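PDB 3L49: ABC sugar (Ribose) transporter, periplasmic substrate-binding subunit from Rhodobacter sphaeroides, which probably binds a sugar in the periplasm and delivers it to an ABC transporter. Local coordinates for residues A[63-69]-A[88-94]; A[100-106]-A[268-274]; A[124-130]-A[156-160]; A[140-144]-A[195-199]. All coordinates share one frame. Residues are numbered along the deposited sequence.

Contact 1: A[63-69]-A[88-94]; sequences DAIIEQL and PLFTVDT
Strands 64-68 and 89-92 run parallel, and helix 72-84 connects them in a beta-alpha-beta crossover of one Rossmann-like lobe of the periplasmic binding protein fold. The strand axes approach to 4.5 Å at an angle of 24°. Ile-65 is level with Leu-89, Ile-66 with Phe-90, Glu-67 with Thr-91 and Gln-68 with Val-92, at CA-CA distances of 4.7 to 5.1 Å. Four backbone hydrogen bonds hold this register: Ile-65 N to Pro-88 O (2.9 Å), Phe-90 N to Ile-65 O (2.9 Å), Glu-67 N to Phe-90 O (2.8 Å) and Val-92 N to Glu-67 O (2.9 Å). A weak one follows, Leu-69 N to Val-92 O at 3.4 Å. Leu-69 and Asp-93 have positive phi (56° and 70°), so both segments leave the strand conformation there.

Ile-66, Gln-68, Phe-90 and Val-92 share one sheet face. There Ile-66 CG2 meets Val-92 CG1 at 3.7 Å, and helix 248-263 packs on Ile-66 and Phe-90. The other face carries Ile-65, Glu-67, Leu-89 and Thr-91; the first three pack on helix 72-84. Ile-65 (m, t) places CG2 4.0 Å from CD1 of Leu-89 (t, p). Asp-93 lies beside a bound unidentified ligand and accepts a hydrogen bond from Thr-104. Glu-67 takes chi1 t and chi2 m, and its OE1 accepts a hydrogen bond from Thr-94 OG1 at 2.8 Å.

Contact 2: A[100-106]-A[268-274]; sequences INNTTSN and VKPFTFA
Ile-100 leads into strand 101-105, which runs parallel to strand 271-274. The axes approach to 4.5 Å at 24°. Asn-101 (chi1 t, chi2 -84°) reaches across with its amide. Its ND2 donates to Lys-269 O at 2.7 Å and to Thr-272 OG1 at 3.2 Å, bonding both the residues that lead into the second strand and the strand itself. Asn-102 pairs with Phe-271. Asn-102 N donates to Pro-270 O (3.1 Å), and Asn-102 O accepts from Thr-272 N (3.1 Å). The Asn-102 side chain bonds Thr-91 of the neighbouring strand. Thr-103 pairs with Thr-272, their CA atoms 4.6 Å apart. The hydroxyls of both accept hydrogen bonds from Asn-258 of helix 248-263.

Thr-104 pairs with Phe-273. Thr-104 N donates to Thr-272 O (2.9 Å), and Thr-104 O accepts from Ala-274 N (2.8 Å). Thr-104 CG2 sits at the edge of the Phe-273 ring, 3.7 Å from CE2. With chi1 m, the Phe-273 ring comes near Thr-104 and Asn-106. Beyond Ser-105 the strands separate, and a water bridges Asn-106 N (2.8 Å) to Ala-274 O (2.6 Å). Asn-106 (chi1 t) makes a CH-pi contact, with CB 4.1 Å from the centroid of the Phe-273 ring, over its face. It is also the N-cap of helix 107-122. Two strands far apart in sequence thus become neighbours, as in periplasmic binding proteins whose chain crosses between two lobes and returns.

Contact 3: A[124-130]-A[156-160]; sequences GKGNVLV and DVKII
Strands 126-130 and 157-159 lie parallel, with axes 4.6 Å apart at closest and 29° between their directions. Gly-126 pairs with Val-157, Asn-127 with Lys-158 and Val-128 with Ile-159. Four backbone hydrogen bonds join them: Gly-126 N to Asp-156 O (2.9 Å), Lys-158 N to Gly-126 O (3.2 Å), Val-128 N to Lys-158 O (2.8 Å) and Ile-160 N to Val-128 O (3.0 Å). Waters continue the pairing at both ends. One links Gly-124 O (2.7 Å) to Asp-156 N (2.9 Å). The other links Val-130 N (2.8 Å) to Ile-160 O (2.7 Å). Asn-127 ND2 donates to Asp-191 O. Gly-126, at phi 136° and psi 166°, has a backbone that calls for glycine.

Val-128 and Val-157, both t, meet at 4.0 Å (CG2 to CG1). Val-130 CG2 lies 3.9 Å from Ile-159 CG2. The pair belongs to a beta-alpha-beta crossover through helix 138-152. Strand 157-159 is outermost in the sheet, strand 194-197 flanks strand 126-131, and helices 107-122 and 138-152 pack on Val-157.

Contact 4: A[140-144]-A[195-199]; sequences CKIRY and IWACW
A disulfide joins the N-terminal part of helix 138-152 to Cys-198, in the loop that follows strand 194-197, in the buried middle of the chain. Cys-140 SG and Cys-198 SG are 2.0 Å apart, with chi3 73°. Cys-140 has chi1 m and Cys-198 chi1 p, and their CA atoms are 5.3 Å apart. Residues 140-144 form one helical turn, with Tyr-144 N bonded to Cys-140 O at 3.0 Å. Residues 195-197 are extended, and the backbone bends at Cys-198 (phi -80°, psi -2°).

One turn after Cys-140, Arg-143 (m, t, t) extends past the disulfide. Its NH1 makes a weak hydrogen bond to Cys-198 O at 2.8 Å, bent to 126°. NH1 also bonds O3 of an unidentified ligand, and NE bonds Asn-107. Trp-196 (chi1 t) brings its six-membered ring to the helix. CZ2 is 3.5 Å from Arg-143 O, and CH2 is 3.6 Å from Tyr-144 CA. Trp-196 CZ3 approaches the edge of the Tyr-144 ring, 3.9 Å from CD1. Tyr-144 OH bonds Glu-163. The cross-link fixes a helix start beside the loop after a strand at the ligand site, consistent with the interlobe cleft where periplasmic binding proteins hold their solutes.

Contacts 1 and 2 belong to one side of the chain and contact 3 to the other, its centre 37 Å from that of contact 1. Contacts 1 and 2 touch through neighbouring strands: Thr-91 OG1 lies 2.7 Å from Asn-102 OD1, and Leu-89 O lies 2.9 Å from Ile-100 N. Contacts 3 and 4 meet likewise, with Leu-129 O 2.9 Å from Trp-196 N. Contact 4 is the more central of these two. Its nearest atoms are about 5 Å from contact 1. The side chains of Asp-93 and Arg-143 each lie about 3 Å from bound unidentified ligand, probably from the crystallisation liquor, so contacts 1 and 4 both probably face the cleft between the lobes.

Contact 1: A[63-69]-A[88-94]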
# COMPACT_ATOMS: atom_id res chain seq x y z
N ASP A 63 12.77 23.40 2.72
CA ASP A 63 11.70 24.14 2.05
C ASP A 63 10.35 23.39 2.04
O ASP A 63 9.30 24.04 1.97
CB ASP A 63 12.12 24.56 0.64
CG ASP A 63 13.41 25.39 0.64
OD1 ASP A 63 13.33 26.63 0.56
OD2 ASP A 63 14.50 24.79 0.73
N ALA A 64 10.39 22.06 2.13
CA ALA A 64 9.20 21.21 2.36
C ALA A 64 9.57 19.79 2.77
O ALA A 64 10.68 19.32 2.54
CB ALA A 64 8.29 21.18 1.13
N ILE A 65 8.61 19.09 3.37
CA ILE A 65 8.77 17.68 3.75
C ILE A 65 7.77 16.79 3.01
O ILE A 65 6.58 17.12 2.91
CB ILE A 65 8.67 17.51 5.29
CG1 ILE A 65 9.89 18.14 5.97
CG2 ILE A 65 8.52 16.03 5.70
CD1 ILE A 65 9.77 18.31 7.49
N ILE A 66 8.26 15.67 2.45
CA ILE A 66 7.38 14.62 1.92
C ILE A 66 7.41 13.40 2.82
O ILE A 66 8.45 12.80 3.06
CB ILE A 66 7.72 14.19 0.48
CG1 ILE A 66 8.01 15.39 -0.43
CG2 ILE A 66 6.55 13.39 -0.09
CD1 ILE A 66 8.39 14.99 -1.85
N GLU A 67 6.24 13.02 3.33
CA GLU A 67 6.14 11.87 4.20
C GLU A 67 5.59 10.68 3.40
O GLU A 67 4.61 10.82 2.68
CB GLU A 67 5.24 12.21 5.39
CG GLU A 67 5.43 11.35 6.63
CD GLU A 67 4.89 9.94 6.47
OE1 GLU A 67 3.86 9.77 5.79
OE2 GLU A 67 5.52 9.00 7.00
N GLN A 68 6.20 9.51 3.54
CA GLN A 68 5.72 8.32 2.84
C GLN A 68 5.33 7.17 3.77
O GLN A 68 6.16 6.67 4.52
CB GLN A 68 6.77 7.86 1.83
CG GLN A 68 6.47 6.54 1.16
CD GLN A 68 7.49 6.21 0.09
OE1 GLN A 68 7.93 7.10 -0.64
NE2 GLN A 68 7.86 4.94 -0.00
N LEU A 69 4.05 6.79 3.72
CA LEU A 69 3.48 5.65 4.46
C LEU A 69 3.67 5.67 5.98
O LEU A 69 4.02 6.70 6.55
CB LEU A 69 3.93 4.31 3.86
CG LEU A 69 3.27 3.96 2.53
CD1 LEU A 69 4.18 3.07 1.71
CD2 LEU A 69 1.90 3.31 2.75
N PRO A 88 6.00 23.31 4.83
CA PRO A 88 5.00 22.70 3.96
C PRO A 88 5.09 21.17 3.94
O PRO A 88 6.17 20.61 3.75
CB PRO A 88 5.34 23.27 2.58
CG PRO A 88 6.05 24.53 2.87
CD PRO A 88 6.85 24.26 4.09
N LEU A 89 3.96 20.51 4.17
CA LEU A 89 3.92 19.05 4.26
C LEU A 89 3.13 18.42 3.10
O LEU A 89 2.02 18.82 2.78
CB LEU A 89 3.37 18.61 5.63
CG LEU A 89 3.21 17.12 5.96
CD1 LEU A 89 4.49 16.30 5.76
CD2 LEU A 89 2.68 16.95 7.37
N PHE A 90 3.76 17.43 2.47
CA PHE A 90 3.19 16.69 1.37
C PHE A 90 3.30 15.23 1.74
O PHE A 90 4.24 14.84 2.44
CB PHE A 90 3.97 16.98 0.09
CG PHE A 90 3.78 18.37 -0.41
CD1 PHE A 90 2.81 18.65 -1.36
CD2 PHE A 90 4.56 19.42 0.08
CE1 PHE A 90 2.61 19.95 -1.83
CE2 PHE A 90 4.37 20.72 -0.38
CZ PHE A 90 3.39 20.98 -1.33
N THR A 91 2.34 14.42 1.32
CA THR A 91 2.43 12.98 1.58
C THR A 91 2.32 12.15 0.32
O THR A 91 1.71 12.57 -0.67
CB THR A 91 1.35 12.48 2.56
OG1 THR A 91 0.06 12.86 2.07
CG2 THR A 91 1.55 13.05 3.97
N VAL A 92 2.93 10.97 0.36
CA VAL A 92 2.55 9.91 -0.56
C VAL A 92 1.86 8.81 0.23
O VAL A 92 2.39 8.32 1.24
CB VAL A 92 3.68 9.45 -1.56
CG1 VAL A 92 4.86 10.40 -1.56
CG2 VAL A 92 4.13 8.02 -1.36
N ASP A 93 0.63 8.51 -0.19
CA ASP A 93 -0.29 7.53 0.44
C ASP A 93 -0.88 7.91 1.80
O ASP A 93 -1.98 7.47 2.13
CB ASP A 93 0.31 6.12 0.47
CG ASP A 93 0.17 5.40 -0.85
OD1 ASP A 93 -0.20 6.03 -1.86
OD2 ASP A 93 0.43 4.18 -0.88
N THR A 94 -0.16 8.71 2.58
CA THR A 94 -0.61 9.03 3.93
C THR A 94 -1.69 10.10 3.90
O THR A 94 -1.41 11.30 3.88
CB THR A 94 0.58 9.42 4.85
OG1 THR A 94 1.63 8.46 4.69
CG2 THR A 94 0.15 9.46 6.33

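Contact 2: A[100-106]-A[268-274]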
# COMPACT_ATOMS: atom_id res chain seq x y z
N ILE A 100 -0.76 19.53 2.74
CA ILE A 100 -1.23 20.35 1.62
C ILE A 100 -1.79 19.45 0.51
O ILE A 100 -2.84 19.72 -0.07
CB ILE A 100 -0.07 21.24 1.09
CG1 ILE A 100 0.21 22.38 2.09
CG2 ILE A 100 -0.37 21.81 -0.31
CD1 ILE A 100 1.63 22.90 2.04
N ASN A 101 -1.08 18.35 0.24
CA ASN A 101 -1.40 17.46 -0.86
C ASN A 101 -1.03 16.03 -0.49
O ASN A 101 -0.04 15.79 0.20
CB ASN A 101 -0.66 17.93 -2.14
CG ASN A 101 -0.74 16.92 -3.29
OD1 ASN A 101 0.04 15.97 -3.35
ND2 ASN A 101 -1.68 17.13 -4.21
N ASN A 102 -1.86 15.09 -0.93
CA ASN A 102 -1.56 13.67 -0.83
C ASN A 102 -1.54 13.06 -2.22
O ASN A 102 -2.59 12.93 -2.84
CB ASN A 102 -2.60 12.97 0.04
CG ASN A 102 -2.34 11.48 0.16
OD1 ASN A 102 -1.22 11.05 0.44
ND2 ASN A 102 -3.38 10.68 -0.05
N THR A 103 -0.35 12.69 -2.71
CA THR A 103 -0.24 11.96 -3.98
C THR A 103 -0.35 10.46 -3.70
O THR A 103 0.29 9.96 -2.79
CB THR A 103 1.06 12.32 -4.74
OG1 THR A 103 1.11 13.74 -4.96
CG2 THR A 103 1.11 11.62 -6.09
N THR A 104 -1.15 9.76 -4.50
CA THR A 104 -1.57 8.39 -4.18
C THR A 104 -2.23 7.74 -5.40
O THR A 104 -2.05 8.21 -6.51
CB THR A 104 -2.53 8.39 -2.93
OG1 THR A 104 -2.86 7.05 -2.55
CG2 THR A 104 -3.80 9.22 -3.20
N SER A 105 -2.97 6.65 -5.19
CA SER A 105 -3.83 6.06 -6.20
C SER A 105 -5.28 6.15 -5.74
O SER A 105 -5.54 6.57 -4.61
CB SER A 105 -3.47 4.59 -6.42
OG SER A 105 -2.20 4.46 -7.02
N ASN A 106 -6.21 5.77 -6.61
CA ASN A 106 -7.62 5.76 -6.23
C ASN A 106 -7.93 4.45 -5.52
O ASN A 106 -8.33 3.46 -6.13
CB ASN A 106 -8.53 5.97 -7.43
CG ASN A 106 -9.98 6.23 -7.03
OD1 ASN A 106 -10.38 6.00 -5.88
ND2 ASN A 106 -10.78 6.73 -7.97
N VAL A 268 -2.24 23.93 -5.91
CA VAL A 268 -2.07 22.50 -5.84
C VAL A 268 -3.38 21.94 -5.31
O VAL A 268 -3.96 22.48 -4.37
CB VAL A 268 -0.87 22.14 -4.90
CG1 VAL A 268 -0.73 20.64 -4.70
CG2 VAL A 268 0.43 22.69 -5.46
N LYS A 269 -3.86 20.88 -5.95
CA LYS A 269 -5.05 20.15 -5.52
C LYS A 269 -4.81 19.39 -4.21
O LYS A 269 -3.68 18.99 -3.93
CB LYS A 269 -5.51 19.20 -6.63
CG LYS A 269 -6.07 19.92 -7.85
CD LYS A 269 -7.41 20.57 -7.54
CE LYS A 269 -7.70 21.74 -8.46
NZ LYS A 269 -7.86 21.31 -9.88
N PRO A 270 -5.87 19.17 -3.41
CA PRO A 270 -5.70 18.43 -2.15
C PRO A 270 -5.20 16.99 -2.30
O PRO A 270 -4.66 16.43 -1.35
CB PRO A 270 -7.11 18.44 -1.55
CG PRO A 270 -8.01 18.65 -2.72
CD PRO A 270 -7.27 19.59 -3.60
N PHE A 271 -5.38 16.40 -3.49
CA PHE A 271 -4.84 15.07 -3.80
C PHE A 271 -4.50 14.93 -5.28
O PHE A 271 -4.99 15.68 -6.13
CB PHE A 271 -5.80 13.94 -3.35
CG PHE A 271 -7.18 14.03 -3.95
CD1 PHE A 271 -8.19 14.75 -3.31
CD2 PHE A 271 -7.48 13.38 -5.15
CE1 PHE A 271 -9.46 14.83 -3.85
CE2 PHE A 271 -8.76 13.47 -5.71
CZ PHE A 271 -9.75 14.19 -5.06
N THR A 272 -3.64 13.96 -5.59
CA THR A 272 -3.30 13.61 -6.96
C THR A 272 -3.30 12.09 -7.06
O THR A 272 -2.60 11.43 -6.30
CB THR A 272 -1.93 14.17 -7.36
OG1 THR A 272 -1.87 15.55 -7.01
CG2 THR A 272 -1.69 14.03 -8.85
N PHE A 273 -4.09 11.54 -7.98
CA PHE A 273 -4.07 10.11 -8.25
C PHE A 273 -3.14 9.78 -9.42
O PHE A 273 -3.13 10.49 -10.43
CB PHE A 273 -5.46 9.57 -8.58
CG PHE A 273 -6.44 9.65 -7.44
CD1 PHE A 273 -7.80 9.82 -7.71
CD2 PHE A 273 -6.03 9.57 -6.12
CE1 PHE A 273 -8.73 9.89 -6.67
CE2 PHE A 273 -6.95 9.64 -5.08
CZ PHE A 273 -8.30 9.80 -5.35
N ALA A 274 -2.36 8.71 -9.28
CA ALA A 274 -1.75 8.04 -10.43
C ALA A 274 -2.74 6.96 -10.87
O ALA A 274 -3.59 6.58 -10.07
CB ALA A 274 -0.41 7.41 -10.06
O HOH W 1 -5.72 5.39 -9.29

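Contact 3: A[124-130]-A[156-160]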
# COMPACT_ATOMS: atom_id res chain seq x y z
N GLY A 124 -20.36 -15.58 -6.45
CA GLY A 124 -21.34 -15.09 -5.48
C GLY A 124 -21.50 -15.94 -4.24
O GLY A 124 -22.36 -15.65 -3.40
N LYS A 125 -20.68 -16.97 -4.10
CA LYS A 125 -20.73 -17.86 -2.95
C LYS A 125 -19.32 -18.31 -2.54
O LYS A 125 -18.48 -18.59 -3.41
CB LYS A 125 -21.62 -19.08 -3.26
CG LYS A 125 -22.22 -19.78 -2.04
CD LYS A 125 -21.40 -20.96 -1.55
CE LYS A 125 -21.93 -21.52 -0.24
NZ LYS A 125 -23.26 -22.17 -0.39
N GLY A 126 -19.08 -18.36 -1.23
CA GLY A 126 -17.85 -18.91 -0.68
C GLY A 126 -17.27 -18.07 0.44
O GLY A 126 -17.66 -16.92 0.62
N ASN A 127 -16.32 -18.65 1.18
CA ASN A 127 -15.71 -17.96 2.32
C ASN A 127 -14.32 -17.37 2.02
O ASN A 127 -13.59 -17.88 1.18
CB ASN A 127 -15.66 -18.87 3.54
CG ASN A 127 -17.01 -19.46 3.88
OD1 ASN A 127 -18.02 -18.76 3.93
ND2 ASN A 127 -17.04 -20.77 4.11
N VAL A 128 -13.99 -16.30 2.72
CA VAL A 128 -12.83 -15.48 2.39
C VAL A 128 -11.93 -15.31 3.60
O VAL A 128 -12.35 -14.75 4.62
CB VAL A 128 -13.26 -14.07 1.85
CG1 VAL A 128 -12.05 -13.14 1.67
CG2 VAL A 128 -14.00 -14.18 0.53
N LEU A 129 -10.70 -15.79 3.47
CA LEU A 129 -9.66 -15.55 4.45
C LEU A 129 -9.04 -14.16 4.25
O LEU A 129 -8.59 -13.84 3.15
CB LEU A 129 -8.58 -16.63 4.33
CG LEU A 129 -7.54 -16.67 5.45
CD1 LEU A 129 -8.21 -16.87 6.81
CD2 LEU A 129 -6.50 -17.76 5.17
N VAL A 130 -9.03 -13.35 5.30
CA VAL A 130 -8.61 -11.95 5.21
C VAL A 130 -7.42 -11.63 6.11
O VAL A 130 -7.46 -11.87 7.31
CB VAL A 130 -9.80 -10.96 5.55
CG1 VAL A 130 -9.31 -9.52 5.72
CG2 VAL A 130 -10.86 -11.01 4.49
N ASP A 156 -23.94 -14.72 0.73
CA ASP A 156 -23.26 -16.01 0.66
C ASP A 156 -21.74 -15.89 0.49
O ASP A 156 -21.05 -16.90 0.35
CB ASP A 156 -23.85 -16.88 -0.46
CG ASP A 156 -25.11 -17.62 -0.03
OD1 ASP A 156 -25.38 -17.72 1.19
OD2 ASP A 156 -25.83 -18.13 -0.92
N VAL A 157 -21.24 -14.65 0.50
CA VAL A 157 -19.79 -14.41 0.53
C VAL A 157 -19.42 -13.86 1.90
O VAL A 157 -19.77 -12.72 2.22
CB VAL A 157 -19.30 -13.46 -0.58
CG1 VAL A 157 -17.79 -13.29 -0.49
CG2 VAL A 157 -19.66 -13.99 -1.93
N LYS A 158 -18.72 -14.66 2.69
CA LYS A 158 -18.43 -14.30 4.08
C LYS A 158 -16.95 -14.29 4.43
O LYS A 158 -16.16 -15.06 3.88
CB LYS A 158 -19.24 -15.17 5.04
CG LYS A 158 -20.67 -14.68 5.24
CD LYS A 158 -21.56 -15.71 5.92
CE LYS A 158 -22.04 -16.77 4.94
NZ LYS A 158 -23.11 -17.62 5.51
N ILE A 159 -16.58 -13.41 5.35
CA ILE A 159 -15.23 -13.31 5.89
C ILE A 159 -15.11 -14.26 7.08
O ILE A 159 -15.88 -14.14 8.04
CB ILE A 159 -14.91 -11.85 6.31
CG1 ILE A 159 -14.85 -10.96 5.06
CG2 ILE A 159 -13.61 -11.76 7.10
CD1 ILE A 159 -14.87 -9.47 5.34
N ILE A 160 -14.16 -15.20 7.02
CA ILE A 160 -13.96 -16.12 8.15
C ILE A 160 -13.29 -15.47 9.36
O ILE A 160 -12.40 -14.63 9.23
CB ILE A 160 -13.30 -17.49 7.78
CG1 ILE A 160 -12.42 -17.38 6.52
CG2 ILE A 160 -14.39 -18.57 7.62
CD1 ILE A 160 -12.27 -18.69 5.70
O HOH W 2 -24.01 -14.03 -2.06
O HOH W 3 -10.15 -14.21 7.77

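Contact 4: A[140-144]-A[195-199]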
# COMPACT_ATOMS: atom_id res chain seq x y z
N CYS A 140 -4.73 1.10 3.40
CA CYS A 140 -5.21 -0.23 3.74
C CYS A 140 -6.55 -0.17 4.46
O CYS A 140 -7.34 -1.12 4.40
CB CYS A 140 -4.17 -0.97 4.58
SG CYS A 140 -2.81 -1.65 3.60
N LYS A 141 -6.80 0.95 5.14
CA LYS A 141 -8.09 1.24 5.77
C LYS A 141 -9.16 1.35 4.69
O LYS A 141 -10.24 0.77 4.82
CB LYS A 141 -8.00 2.54 6.58
CG LYS A 141 -9.11 2.79 7.58
CD LYS A 141 -10.14 3.78 7.07
CE LYS A 141 -11.09 4.20 8.17
NZ LYS A 141 -10.44 5.19 9.07
N ILE A 142 -8.85 2.09 3.62
CA ILE A 142 -9.75 2.27 2.49
C ILE A 142 -9.96 0.94 1.77
O ILE A 142 -11.11 0.53 1.55
CB ILE A 142 -9.24 3.34 1.49
CG1 ILE A 142 -9.10 4.71 2.18
CG2 ILE A 142 -10.18 3.44 0.29
CD1 ILE A 142 -8.20 5.72 1.42
N ARG A 143 -8.87 0.25 1.44
CA ARG A 143 -8.93 -1.03 0.74
C ARG A 143 -9.76 -2.08 1.49
O ARG A 143 -10.53 -2.82 0.88
CB ARG A 143 -7.53 -1.56 0.45
CG ARG A 143 -6.83 -0.86 -0.70
CD ARG A 143 -5.33 -1.04 -0.56
NE ARG A 143 -4.55 -0.09 -1.36
CZ ARG A 143 -3.24 0.05 -1.27
NH1 ARG A 143 -2.55 -0.70 -0.41
NH2 ARG A 143 -2.59 0.92 -2.05
N TYR A 144 -9.62 -2.13 2.81
CA TYR A 144 -10.41 -3.03 3.63
C TYR A 144 -11.88 -2.63 3.69
O TYR A 144 -12.76 -3.49 3.56
CB TYR A 144 -9.83 -3.14 5.05
CG TYR A 144 -10.62 -4.05 5.96
CD1 TYR A 144 -10.44 -5.43 5.92
CD2 TYR A 144 -11.56 -3.52 6.85
CE1 TYR A 144 -11.17 -6.27 6.75
CE2 TYR A 144 -12.30 -4.35 7.69
CZ TYR A 144 -12.09 -5.72 7.63
OH TYR A 144 -12.81 -6.54 8.45
N ILE A 195 -8.53 -15.62 -0.73
CA ILE A 195 -7.68 -14.98 0.27
C ILE A 195 -7.39 -13.54 -0.16
O ILE A 195 -7.02 -13.28 -1.31
CB ILE A 195 -6.35 -15.76 0.54
CG1 ILE A 195 -6.62 -17.24 0.85
CG2 ILE A 195 -5.57 -15.14 1.70
CD1 ILE A 195 -5.37 -18.07 1.20
N TRP A 196 -7.58 -12.61 0.77
CA TRP A 196 -7.44 -11.18 0.52
C TRP A 196 -6.37 -10.54 1.43
O TRP A 196 -6.24 -10.89 2.60
CB TRP A 196 -8.81 -10.49 0.74
CG TRP A 196 -8.81 -9.02 0.47
CD1 TRP A 196 -9.08 -8.40 -0.72
CD2 TRP A 196 -8.49 -7.97 1.39
NE1 TRP A 196 -8.95 -7.05 -0.60
CE2 TRP A 196 -8.59 -6.75 0.69
CE3 TRP A 196 -8.13 -7.94 2.74
CZ2 TRP A 196 -8.34 -5.51 1.30
CZ3 TRP A 196 -7.87 -6.71 3.35
CH2 TRP A 196 -7.98 -5.51 2.62
N ALA A 197 -5.63 -9.58 0.87
CA ALA A 197 -4.82 -8.63 1.65
C ALA A 197 -4.81 -7.25 1.00
O ALA A 197 -5.09 -7.12 -0.19
CB ALA A 197 -3.40 -9.13 1.85
N CYS A 198 -4.48 -6.21 1.78
CA CYS A 198 -4.47 -4.84 1.27
C CYS A 198 -3.20 -4.56 0.47
O CYS A 198 -3.03 -3.47 -0.09
CB CYS A 198 -4.66 -3.81 2.40
SG CYS A 198 -3.23 -3.65 3.53
N TRP A 199 -2.31 -5.55 0.42
CA TRP A 199 -1.08 -5.45 -0.36
C TRP A 199 -0.57 -6.82 -0.83
O TRP A 199 -0.97 -7.85 -0.31
CB TRP A 199 0.00 -4.63 0.36
CG TRP A 199 0.54 -5.21 1.64
CD1 TRP A 199 -0.18 -5.69 2.70
CD2 TRP A 199 1.91 -5.35 2.01
NE1 TRP A 199 0.66 -6.14 3.68
CE2 TRP A 199 1.95 -5.93 3.29
CE3 TRP A 199 3.12 -5.03 1.37
CZ2 TRP A 199 3.15 -6.21 3.95
CZ3 TRP A 199 4.31 -5.30 2.03
CH2 TRP A 199 4.32 -5.90 3.30